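Local coordinates for protein transcriptional regulator, AraC family (Pseudomonas putida, PDB 3GRA) that probably acts as a DNA-binding transcription factor of the AraC family, this chain being its DJ-1/PfpI-like domain without the helix-turn-helix part, at residues L12-M18 / V51-L57; L34-F39 / L175-L180; V77-T83 / W108-L114. All blocks are in the same frame, centred on the assembly; numbering follows the deposited sequence.

Contact 1. Residues L12-M18 / V51-L57. With EDO (1,2-ethanediol), chain C.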
loop_
_atom_site.group_PDB
_atom_site.type_symbol
_atom_site.label_atom_id
_atom_site.label_comp_id
_atom_site.label_asym_id
_atom_site.label_seq_id
_atom_site.Cartn_x
_atom_site.Cartn_y
_atom_site.Cartn_z
ATOM N N LEU A 12 0.853 2.856 -11.722
ATOM C CA LEU A 12 -0.106 3.282 -10.704
ATOM C C LEU A 12 -1.065 4.301 -11.290
ATOM O O LEU A 12 -0.649 5.390 -11.679
ATOM C CB LEU A 12 0.619 3.899 -9.503
ATOM C CG LEU A 12 1.773 3.113 -8.856
ATOM C CD1 LEU A 12 2.298 3.915 -7.672
ATOM C CD2 LEU A 12 1.296 1.723 -8.381
ATOM N N LEU A 13 -2.334 3.926 -11.379
ATOM C CA LEU A 13 -3.370 4.799 -11.904
ATOM C C LEU A 13 -3.961 5.594 -10.742
ATOM O O LEU A 13 -3.823 5.205 -9.573
ATOM C CB LEU A 13 -4.473 3.974 -12.579
ATOM C CG LEU A 13 -4.071 3.039 -13.730
ATOM C CD1 LEU A 13 -5.313 2.378 -14.310
ATOM C CD2 LEU A 13 -3.344 3.832 -14.799
ATOM N N GLU A 14 -4.619 6.705 -11.053
ATOM C CA GLU A 14 -5.192 7.524 -10.000
ATOM C C GLU A 14 -6.175 6.696 -9.173
ATOM O O GLU A 14 -6.973 5.937 -9.722
ATOM C CB GLU A 14 -5.893 8.749 -10.584
ATOM C CG GLU A 14 -5.794 9.977 -9.678
ATOM C CD GLU A 14 -6.896 10.990 -9.927
ATOM O OE1 GLU A 14 -8.077 10.594 -9.862
ATOM O OE2 GLU A 14 -6.591 12.180 -10.176
ATOM N N HIS A 15 -6.085 6.837 -7.851
ATOM C CA HIS A 15 -6.954 6.133 -6.902
ATOM C C HIS A 15 -6.708 4.624 -6.865
ATOM O O HIS A 15 -7.611 3.843 -6.566
ATOM C CB HIS A 15 -8.431 6.420 -7.218
ATOM C CG HIS A 15 -8.744 7.879 -7.361
ATOM N ND1 HIS A 15 -8.241 8.832 -6.505
ATOM C CD2 HIS A 15 -9.513 8.545 -8.255
ATOM C CE1 HIS A 15 -8.682 10.025 -6.864
ATOM N NE2 HIS A 15 -9.458 9.877 -7.923
ATOM N N PHE A 16 -5.476 4.225 -7.161
ATOM C CA PHE A 16 -5.096 2.817 -7.165
ATOM C C PHE A 16 -5.201 2.227 -5.757
ATOM O O PHE A 16 -4.917 2.903 -4.761
ATOM C CB PHE A 16 -3.655 2.674 -7.666
ATOM C CG PHE A 16 -2.611 3.197 -6.697
ATOM C CD1 PHE A 16 -2.039 2.352 -5.747
ATOM C CD2 PHE A 16 -2.184 4.523 -6.755
ATOM C CE1 PHE A 16 -1.052 2.814 -4.876
ATOM C CE2 PHE A 16 -1.198 5.001 -5.891
ATOM C CZ PHE A 16 -0.625 4.146 -4.946
ATOM N N SER A 17 -5.627 0.973 -5.678
ATOM C CA SER A 17 -5.726 0.292 -4.394
ATOM C C SER A 17 -4.322 0.262 -3.768
ATOM O O SER A 17 -3.418 -0.402 -4.276
ATOM C CB SER A 17 -6.237 -1.124 -4.616
ATOM O OG SER A 17 -6.083 -1.885 -3.439
HETATM N N MSE A 18 -4.121 0.988 -2.677
HETATM C CA MSE A 18 -2.788 1.015 -2.069
HETATM C C MSE A 18 -2.395 -0.312 -1.431
HETATM O O MSE A 18 -1.225 -0.709 -1.463
HETATM C CB MSE A 18 -2.693 2.122 -1.005
HETATM C CG MSE A 18 -1.358 2.137 -0.270
HETATM SE SE MSE A 18 0.005 2.807 -1.234
HETATM C CE MSE A 18 -0.092 4.486 -0.626
ATOM N N VAL A 51 1.516 9.935 -7.807
ATOM C CA VAL A 51 0.223 9.321 -8.049
ATOM C C VAL A 51 -0.553 9.234 -6.744
ATOM O O VAL A 51 -0.013 8.855 -5.710
ATOM C CB VAL A 51 0.379 7.903 -8.623
ATOM C CG1 VAL A 51 -0.983 7.349 -8.997
ATOM C CG2 VAL A 51 1.299 7.932 -9.837
ATOM N N LEU A 52 -1.823 9.602 -6.799
ATOM C CA LEU A 52 -2.675 9.565 -5.629
ATOM C C LEU A 52 -3.288 8.180 -5.485
ATOM O O LEU A 52 -3.777 7.605 -6.461
ATOM C CB LEU A 52 -3.792 10.597 -5.767
ATOM C CG LEU A 52 -4.764 10.623 -4.586
ATOM C CD1 LEU A 52 -4.058 11.173 -3.345
ATOM C CD2 LEU A 52 -5.975 11.479 -4.951
ATOM N N SER A 53 -3.266 7.654 -4.267
ATOM C CA SER A 53 -3.834 6.339 -3.980
ATOM C C SER A 53 -5.218 6.512 -3.344
ATOM O O SER A 53 -5.633 7.633 -3.025
ATOM C CB SER A 53 -2.948 5.581 -3.005
ATOM O OG SER A 53 -3.027 6.188 -1.736
ATOM N N ASP A 54 -5.898 5.387 -3.140
ATOM C CA ASP A 54 -7.234 5.366 -2.581
ATOM C C ASP A 54 -7.245 5.736 -1.109
ATOM O O ASP A 54 -8.298 5.830 -0.489
ATOM C CB ASP A 54 -7.866 3.986 -2.797
ATOM C CG ASP A 54 -7.144 2.869 -2.036
ATOM O OD1 ASP A 54 -5.914 2.955 -1.829
ATOM O OD2 ASP A 54 -7.815 1.887 -1.670
ATOM N N LEU A 55 -6.062 5.941 -0.562
ATOM C CA LEU A 55 -5.912 6.307 0.833
ATOM C C LEU A 55 -5.623 7.807 0.993
ATOM O O LEU A 55 -5.370 8.270 2.091
ATOM C CB LEU A 55 -4.768 5.501 1.458
ATOM C CG LEU A 55 -4.882 3.981 1.642
ATOM C CD1 LEU A 55 -3.611 3.462 2.342
ATOM C CD2 LEU A 55 -6.105 3.639 2.476
ATOM N N GLY A 56 -5.647 8.559 -0.105
ATOM C CA GLY A 56 -5.370 9.982 -0.025
ATOM C C GLY A 56 -3.888 10.312 -0.080
ATOM O O GLY A 56 -3.508 11.477 -0.210
ATOM N N LEU A 57 -3.048 9.284 0.022
ATOM C CA LEU A 57 -1.606 9.462 -0.024
ATOM C C LEU A 57 -1.064 9.412 -1.449
ATOM O O LEU A 57 -1.586 8.697 -2.301
ATOM C CB LEU A 57 -0.912 8.371 0.790
ATOM C CG LEU A 57 -0.818 8.437 2.318
ATOM C CD1 LEU A 57 -1.932 9.270 2.934
ATOM C CD2 LEU A 57 -0.853 7.012 2.831
HETATM C C1 EDO C . -1.927 7.489 -14.001
HETATM O O1 EDO C . -0.671 6.826 -13.893
HETATM C C2 EDO C . -1.920 8.799 -13.169
HETATM O O2 EDO C . -0.637 8.993 -12.524
HETATM O O HOH W 1 -7.797 8.857 -4.025
#

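Contact 2. Residues L34-F39 / L175-L180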
loop_
_atom_site.group_PDB
_atom_site.type_symbol
_atom_site.label_atom_id
_atom_site.label_comp_id
_atom_site.label_asym_id
_atom_site.label_seq_id
_atom_site.Cartn_x
_atom_site.Cartn_y
_atom_site.Cartn_z
ATOM N N LEU A 34 15.407 -12.861 1.298
ATOM C CA LEU A 34 15.878 -14.235 1.457
ATOM C C LEU A 34 16.748 -14.691 0.287
ATOM O O LEU A 34 17.591 -15.575 0.441
ATOM C CB LEU A 34 14.680 -15.173 1.597
ATOM C CG LEU A 34 13.675 -14.822 2.692
ATOM C CD1 LEU A 34 12.474 -15.747 2.606
ATOM C CD2 LEU A 34 14.346 -14.927 4.051
ATOM N N ARG A 35 16.526 -14.096 -0.881
ATOM C CA ARG A 35 17.296 -14.418 -2.080
ATOM C C ARG A 35 17.598 -13.118 -2.814
ATOM O O ARG A 35 16.717 -12.536 -3.444
ATOM C CB ARG A 35 16.501 -15.343 -2.991
ATOM C CG ARG A 35 17.248 -15.782 -4.237
ATOM C CD ARG A 35 16.309 -16.529 -5.174
ATOM N NE ARG A 35 16.960 -17.016 -6.384
ATOM C CZ ARG A 35 17.502 -16.239 -7.316
ATOM N NH1 ARG A 35 17.476 -14.921 -7.181
ATOM N NH2 ARG A 35 18.063 -16.780 -8.391
ATOM N N ALA A 36 18.848 -12.673 -2.726
ATOM C CA ALA A 36 19.290 -11.428 -3.346
ATOM C C ALA A 36 18.962 -11.270 -4.828
ATOM O O ALA A 36 18.978 -12.234 -5.590
ATOM C CB ALA A 36 20.791 -11.250 -3.129
ATOM N N ASP A 37 18.685 -10.022 -5.205
ATOM C CA ASP A 37 18.339 -9.619 -6.565
ATOM C C ASP A 37 17.467 -10.595 -7.352
ATOM O O ASP A 37 17.748 -10.912 -8.510
ATOM C CB ASP A 37 19.603 -9.283 -7.370
ATOM C CG ASP A 37 20.562 -10.444 -7.464
ATOM O OD1 ASP A 37 20.138 -11.534 -7.905
ATOM O OD2 ASP A 37 21.743 -10.260 -7.096
ATOM N N SER A 38 16.400 -11.068 -6.721
ATOM C CA SER A 38 15.485 -11.968 -7.405
ATOM C C SER A 38 14.570 -11.101 -8.268
ATOM O O SER A 38 14.177 -11.493 -9.361
ATOM C CB SER A 38 14.654 -12.756 -6.393
ATOM O OG SER A 38 15.483 -13.527 -5.546
ATOM N N PHE A 39 14.266 -9.904 -7.772
ATOM C CA PHE A 39 13.381 -8.969 -8.475
ATOM C C PHE A 39 13.856 -7.510 -8.458
ATOM O O PHE A 39 14.437 -7.045 -7.481
ATOM C CB PHE A 39 11.985 -8.978 -7.836
ATOM C CG PHE A 39 11.296 -10.307 -7.866
ATOM C CD1 PHE A 39 10.713 -10.775 -9.030
ATOM C CD2 PHE A 39 11.198 -11.077 -6.714
ATOM C CE1 PHE A 39 10.041 -11.984 -9.051
ATOM C CE2 PHE A 39 10.527 -12.291 -6.727
ATOM C CZ PHE A 39 9.946 -12.745 -7.896
ATOM N N LEU A 175 9.053 -18.953 -10.394
ATOM C CA LEU A 175 10.395 -18.545 -10.775
ATOM C C LEU A 175 11.515 -19.127 -9.913
ATOM O O LEU A 175 12.530 -19.578 -10.436
ATOM C CB LEU A 175 10.498 -17.016 -10.749
ATOM C CG LEU A 175 9.549 -16.227 -11.655
ATOM C CD1 LEU A 175 9.628 -14.745 -11.322
ATOM C CD2 LEU A 175 9.905 -16.481 -13.102
ATOM N N TYR A 176 11.338 -19.123 -8.598
ATOM C CA TYR A 176 12.391 -19.618 -7.728
ATOM C C TYR A 176 12.040 -20.822 -6.850
ATOM O O TYR A 176 12.817 -21.218 -5.978
ATOM C CB TYR A 176 12.927 -18.442 -6.905
ATOM C CG TYR A 176 13.354 -17.291 -7.806
ATOM C CD1 TYR A 176 12.586 -16.129 -7.917
ATOM C CD2 TYR A 176 14.483 -17.407 -8.621
ATOM C CE1 TYR A 176 12.925 -15.120 -8.821
ATOM C CE2 TYR A 176 14.831 -16.408 -9.527
ATOM C CZ TYR A 176 14.048 -15.268 -9.626
ATOM O OH TYR A 176 14.375 -14.303 -10.555
ATOM N N GLY A 177 10.867 -21.406 -7.093
ATOM C CA GLY A 177 10.455 -22.584 -6.351
ATOM C C GLY A 177 9.563 -22.391 -5.142
ATOM O O GLY A 177 9.486 -21.304 -4.576
ATOM N N ASP A 178 8.894 -23.470 -4.748
ATOM C CA ASP A 178 7.996 -23.461 -3.603
ATOM C C ASP A 178 8.781 -23.064 -2.358
ATOM O O ASP A 178 8.247 -22.442 -1.438
ATOM C CB ASP A 178 7.383 -24.854 -3.404
ATOM C CG ASP A 178 6.784 -25.424 -4.685
ATOM O OD1 ASP A 178 5.817 -24.832 -5.211
ATOM O OD2 ASP A 178 7.283 -26.470 -5.165
ATOM N N GLY A 179 10.059 -23.426 -2.344
ATOM C CA GLY A 179 10.913 -23.113 -1.213
ATOM C C GLY A 179 10.952 -21.642 -0.853
ATOM O O GLY A 179 10.734 -21.280 0.306
ATOM N N LEU A 180 11.226 -20.787 -1.836
ATOM C CA LEU A 180 11.294 -19.347 -1.588
ATOM C C LEU A 180 9.923 -18.788 -1.215
ATOM O O LEU A 180 9.785 -18.078 -0.223
ATOM C CB LEU A 180 11.826 -18.622 -2.826
ATOM C CG LEU A 180 12.345 -17.201 -2.600
ATOM C CD1 LEU A 180 13.518 -17.242 -1.636
ATOM C CD2 LEU A 180 12.772 -16.589 -3.920
#

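Contact 3. Residues V77-T83 / W108-L114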
loop_
_atom_site.group_PDB
_atom_site.type_symbol
_atom_site.label_atom_id
_atom_site.label_comp_id
_atom_site.label_asym_id
_atom_site.label_seq_id
_atom_site.Cartn_x
_atom_site.Cartn_y
_atom_site.Cartn_z
ATOM N N VAL A 77 -0.735 -3.318 -14.337
ATOM C CA VAL A 77 -1.597 -2.156 -14.256
ATOM C C VAL A 77 -2.332 -2.215 -12.921
ATOM O O VAL A 77 -3.094 -3.165 -12.638
ATOM C CB VAL A 77 -2.641 -2.104 -15.399
ATOM C CG1 VAL A 77 -3.480 -0.821 -15.258
ATOM C CG2 VAL A 77 -1.949 -2.132 -16.755
ATOM N N CYS A 78 -2.081 -1.207 -12.095
ATOM C CA CYS A 78 -2.701 -1.136 -10.787
ATOM C C CYS A 78 -3.842 -0.129 -10.764
ATOM O O CYS A 78 -3.652 1.073 -10.998
ATOM C CB CYS A 78 -1.663 -0.771 -9.728
ATOM S SG CYS A 78 -0.243 -1.885 -9.716
ATOM N N GLY A 79 -5.029 -0.647 -10.487
ATOM C CA GLY A 79 -6.212 0.177 -10.420
ATOM C C GLY A 79 -6.800 0.169 -9.032
ATOM O O GLY A 79 -6.152 -0.237 -8.063
ATOM N N GLY A 80 -8.042 0.623 -8.934
ATOM C CA GLY A 80 -8.715 0.686 -7.653
ATOM C C GLY A 80 -10.182 0.951 -7.887
ATOM O O GLY A 80 -10.597 1.178 -9.021
ATOM N N LEU A 81 -10.956 0.930 -6.811
ATOM C CA LEU A 81 -12.395 1.151 -6.862
ATOM C C LEU A 81 -12.786 2.440 -7.571
ATOM O O LEU A 81 -13.641 2.435 -8.463
ATOM C CB LEU A 81 -12.969 1.178 -5.441
ATOM C CG LEU A 81 -14.457 1.522 -5.379
ATOM C CD1 LEU A 81 -15.248 0.441 -6.103
ATOM C CD2 LEU A 81 -14.908 1.647 -3.927
ATOM N N ARG A 82 -12.155 3.539 -7.171
ATOM C CA ARG A 82 -12.461 4.836 -7.745
ATOM C C ARG A 82 -11.616 5.185 -8.972
ATOM O O ARG A 82 -11.750 6.272 -9.533
ATOM C CB ARG A 82 -12.320 5.911 -6.659
ATOM C CG ARG A 82 -13.275 5.688 -5.465
ATOM C CD ARG A 82 -14.732 5.954 -5.854
ATOM N NE ARG A 82 -15.712 5.255 -5.012
ATOM C CZ ARG A 82 -15.788 5.342 -3.685
ATOM N NH1 ARG A 82 -14.935 6.103 -3.008
ATOM N NH2 ARG A 82 -16.728 4.669 -3.032
ATOM N N THR A 83 -10.757 4.260 -9.401
ATOM C CA THR A 83 -9.910 4.508 -10.566
ATOM C C THR A 83 -10.724 4.772 -11.827
ATOM O O THR A 83 -11.537 3.948 -12.250
ATOM C CB THR A 83 -8.974 3.330 -10.865
ATOM O OG1 THR A 83 -8.049 3.144 -9.779
ATOM C CG2 THR A 83 -8.206 3.598 -12.148
ATOM N N TRP A 108 -6.738 -5.321 -8.664
ATOM C CA TRP A 108 -8.059 -4.748 -8.411
ATOM C C TRP A 108 -8.891 -4.823 -9.698
ATOM O O TRP A 108 -9.619 -5.791 -9.888
ATOM C CB TRP A 108 -7.957 -3.310 -7.902
ATOM C CG TRP A 108 -9.246 -2.848 -7.264
ATOM C CD1 TRP A 108 -10.342 -2.330 -7.900
ATOM C CD2 TRP A 108 -9.610 -2.982 -5.887
ATOM N NE1 TRP A 108 -11.372 -2.139 -7.003
ATOM C CE2 TRP A 108 -10.948 -2.529 -5.759
ATOM C CE3 TRP A 108 -8.936 -3.441 -4.740
ATOM C CZ2 TRP A 108 -11.626 -2.531 -4.532
ATOM C CZ3 TRP A 108 -9.618 -3.440 -3.511
ATOM C CH2 TRP A 108 -10.948 -2.985 -3.424
ATOM N N ASN A 109 -8.787 -3.827 -10.576
ATOM C CA ASN A 109 -9.506 -3.874 -11.858
ATOM C C ASN A 109 -8.595 -3.626 -13.048
ATOM O O ASN A 109 -9.062 -3.382 -14.157
ATOM C CB ASN A 109 -10.673 -2.882 -11.907
ATOM C CG ASN A 109 -10.263 -1.483 -11.544
ATOM O OD1 ASN A 109 -9.223 -0.988 -11.987
ATOM N ND2 ASN A 109 -11.086 -0.826 -10.735
ATOM N N GLY A 110 -7.286 -3.715 -12.830
ATOM C CA GLY A 110 -6.358 -3.503 -13.932
ATOM C C GLY A 110 -6.643 -4.424 -15.111
ATOM O O GLY A 110 -6.318 -4.111 -16.252
ATOM N N ALA A 111 -7.251 -5.572 -14.844
ATOM C CA ALA A 111 -7.560 -6.502 -15.904
ATOM C C ALA A 111 -8.547 -5.865 -16.864
ATOM O O ALA A 111 -8.600 -6.221 -18.043
ATOM C CB ALA A 111 -8.121 -7.797 -15.338
ATOM N N TRP A 112 -9.339 -4.920 -16.380
ATOM C CA TRP A 112 -10.278 -4.248 -17.287
ATOM C C TRP A 112 -9.466 -3.615 -18.439
ATOM O O TRP A 112 -9.834 -3.726 -19.609
ATOM C CB TRP A 112 -11.059 -3.152 -16.553
ATOM C CG TRP A 112 -12.122 -2.513 -17.408
ATOM C CD1 TRP A 112 -13.375 -2.997 -17.667
ATOM C CD2 TRP A 112 -12.010 -1.284 -18.138
ATOM N NE1 TRP A 112 -14.047 -2.142 -18.513
ATOM C CE2 TRP A 112 -13.233 -1.083 -18.815
ATOM C CE3 TRP A 112 -10.991 -0.333 -18.287
ATOM C CZ2 TRP A 112 -13.468 0.035 -19.623
ATOM C CZ3 TRP A 112 -11.226 0.777 -19.091
ATOM C CH2 TRP A 112 -12.457 0.950 -19.748
ATOM N N PHE A 113 -8.342 -2.990 -18.094
ATOM C CA PHE A 113 -7.469 -2.319 -19.061
ATOM C C PHE A 113 -6.779 -3.297 -19.995
ATOM O O PHE A 113 -6.640 -3.044 -21.186
ATOM C CB PHE A 113 -6.445 -1.474 -18.305
ATOM C CG PHE A 113 -7.062 -0.317 -17.556
ATOM C CD1 PHE A 113 -7.416 0.854 -18.221
ATOM C CD2 PHE A 113 -7.291 -0.397 -16.184
ATOM C CE1 PHE A 113 -7.980 1.923 -17.527
ATOM C CE2 PHE A 113 -7.857 0.670 -15.493
ATOM C CZ PHE A 113 -8.198 1.831 -16.166
ATOM N N LEU A 114 -6.331 -4.421 -19.453
ATOM C CA LEU A 114 -5.705 -5.448 -20.276
ATOM C C LEU A 114 -6.794 -5.985 -21.204
ATOM O O LEU A 114 -6.527 -6.375 -22.336
ATOM C CB LEU A 114 -5.175 -6.576 -19.394
ATOM C CG LEU A 114 -3.832 -6.355 -18.686
ATOM C CD1 LEU A 114 -3.756 -4.959 -18.090
ATOM C CD2 LEU A 114 -3.661 -7.430 -17.610
#

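Contact 1. Residues L12-M18 / V51-L57
Ser53 sets its CB over one face of the Phe16 ring, 3.6 Å from the centroid, a CH-pi contact. Leu12 CB lies over the opposite face, toward the rim. With CG between backbone N and carbonyl carbon (chi1 70°), Phe16 carries its ring against Ser53. Val51 CG1 meets the ring obliquely and packs on Leu12 CB. Backbone bonds join the segments: His15 N donates to Leu52 O (2.8 Å), and Asp54 N to Phe16 O (3.1 Å). Asp54 OD1 takes the N-H of Met18, a selenomethionine, at 2.8 Å, from above the carboxylate plane. That N-H belongs to the first turn of helix 18-34, whose positive end probably favours the charged carboxylate. Bends at chi2 and chi3 bring Met18 CE to Ser53 OG. Met18 CG packs on Leu55 CD1, the side chains crossing at about a right angle. Ser53 OG accepts from Leu55 N, closing an ST turn, and donates to Leu57 O. A 1,2-ethanediol, probably from the crystallisation liquor, donates to Leu12 O. The contact lies where strand 6-12 gives way to helix 18-34, against the hairpin of strands 50-52 and 58-60. Its Leu59 touches Leu12 and Phe16, and Thr22 of the second subunit packs on Leu55.

Contact 2. Residues L34-F39 / L175-L180
Leu175 meets Phe39 first: its CD1 lies 3.6 Å from Phe39 CE1, and the two side chains approach obliquely. Tyr176 comes next and makes the largest share of this segment's contact. Its ring edge points at the face of Phe39, an edge-to-face pair with centroids 5.7 Å apart and planes at 84°. Tyr176 CE2 lies over the centre of the Arg35 guanidinium, 3.4 Å from Arg35 NH2. The two planes are tilted by 36°, so this is not a parallel stack. Arg35 reaches there with an extended chain, CG anti to its N (chi1 -177°). Arg35 NH1 donates to Ser38 OG (2.9 Å), and that hydroxyl donates to Arg35 O. Both bonds tie the loop to itself, and the one from NH1 probably limits rotation of the guanidinium. The loop leads from helix 18-34 into strand 39-45, a helix-to-strand connection in the Rossmann-like alpha/beta fold of the DJ-1/PfpI family. Gly177 breaks the second segment between helices 161-176 and 178-188. It has positive phi, and a side chain there would press on the preceding carbonyl. After this break Leu180 turns back to the loop: CD1 touches Leu34 CB at 4.0 Å, and CD2 packs on Arg35 CD at 3.8 Å.

Contact 3. Residues V77-T83 / W108-L114
Val77 and Gly110 bring their CA atoms within 5.0 Å, and Gly110 CA makes a CA-H...O contact to Val77 O. A side chain at Gly110 would clash with that carbonyl, and one at Gly79 with Asn109 OD1. The Trp108 indole lies flat over the Gly80-Leu81 backbone. Gly80 CA sits over the five-membered ring, 3.7 Å from its centroid, a CH-pi contact. With CG anti to the backbone N (chi1 -163°), the indole extends along the loop until its CZ2 meets Leu81 CB at 4.0 Å. Replacing Trp108 with an alanine would probably uncover the Gly80 backbone and leave the His128 ring without its stacking partner. Asn109 ND2 donates to Gly80 O (2.7 Å) from above the carbonyl plane, and Thr83 N reaches the same oxygen from the opposite face. Asn109 ND2 also donates to Gln131 OE1, whereas the buried Asn109 OD1 has no partner. Val77 CG1 packs on Phe113 CD2, the side chains crossing at about a right angle, and Val77 CG2 on Leu114 CD1 (3.6 Å). Trp108, with phi 68° between strand 103-107 and helix 110-117, fits the nucleophile elbow of DJ-1/PfpI proteins and class I glutamine amidotransferases. It probably holds the position that the nucleophilic cysteine takes in active relatives.

Contacts 1 and 3 adjoin, with centres about 11 Å apart. Contact 2 lies about 28 Å from contact 1 and 27 Å from contact 3 between centres, across the chain's centre from the latter. Along the chain contact 1 closes before contact 3 opens, contacts 1 and 2 alternate, and contact 3 falls between the segments of contact 2. Strands 6-12, 74-78 and 103-107 are adjacent in the parallel part of the mixed sheet. Ser17 N to Gly79 O and Glu14 O to Thr83 OG1 link contacts 1 and 3, and Leu13 packs on Phe113. The two form one cluster of loops at the strands' C-terminal ends, while contact 2 joins the last two helices to the loop before strand 39-45.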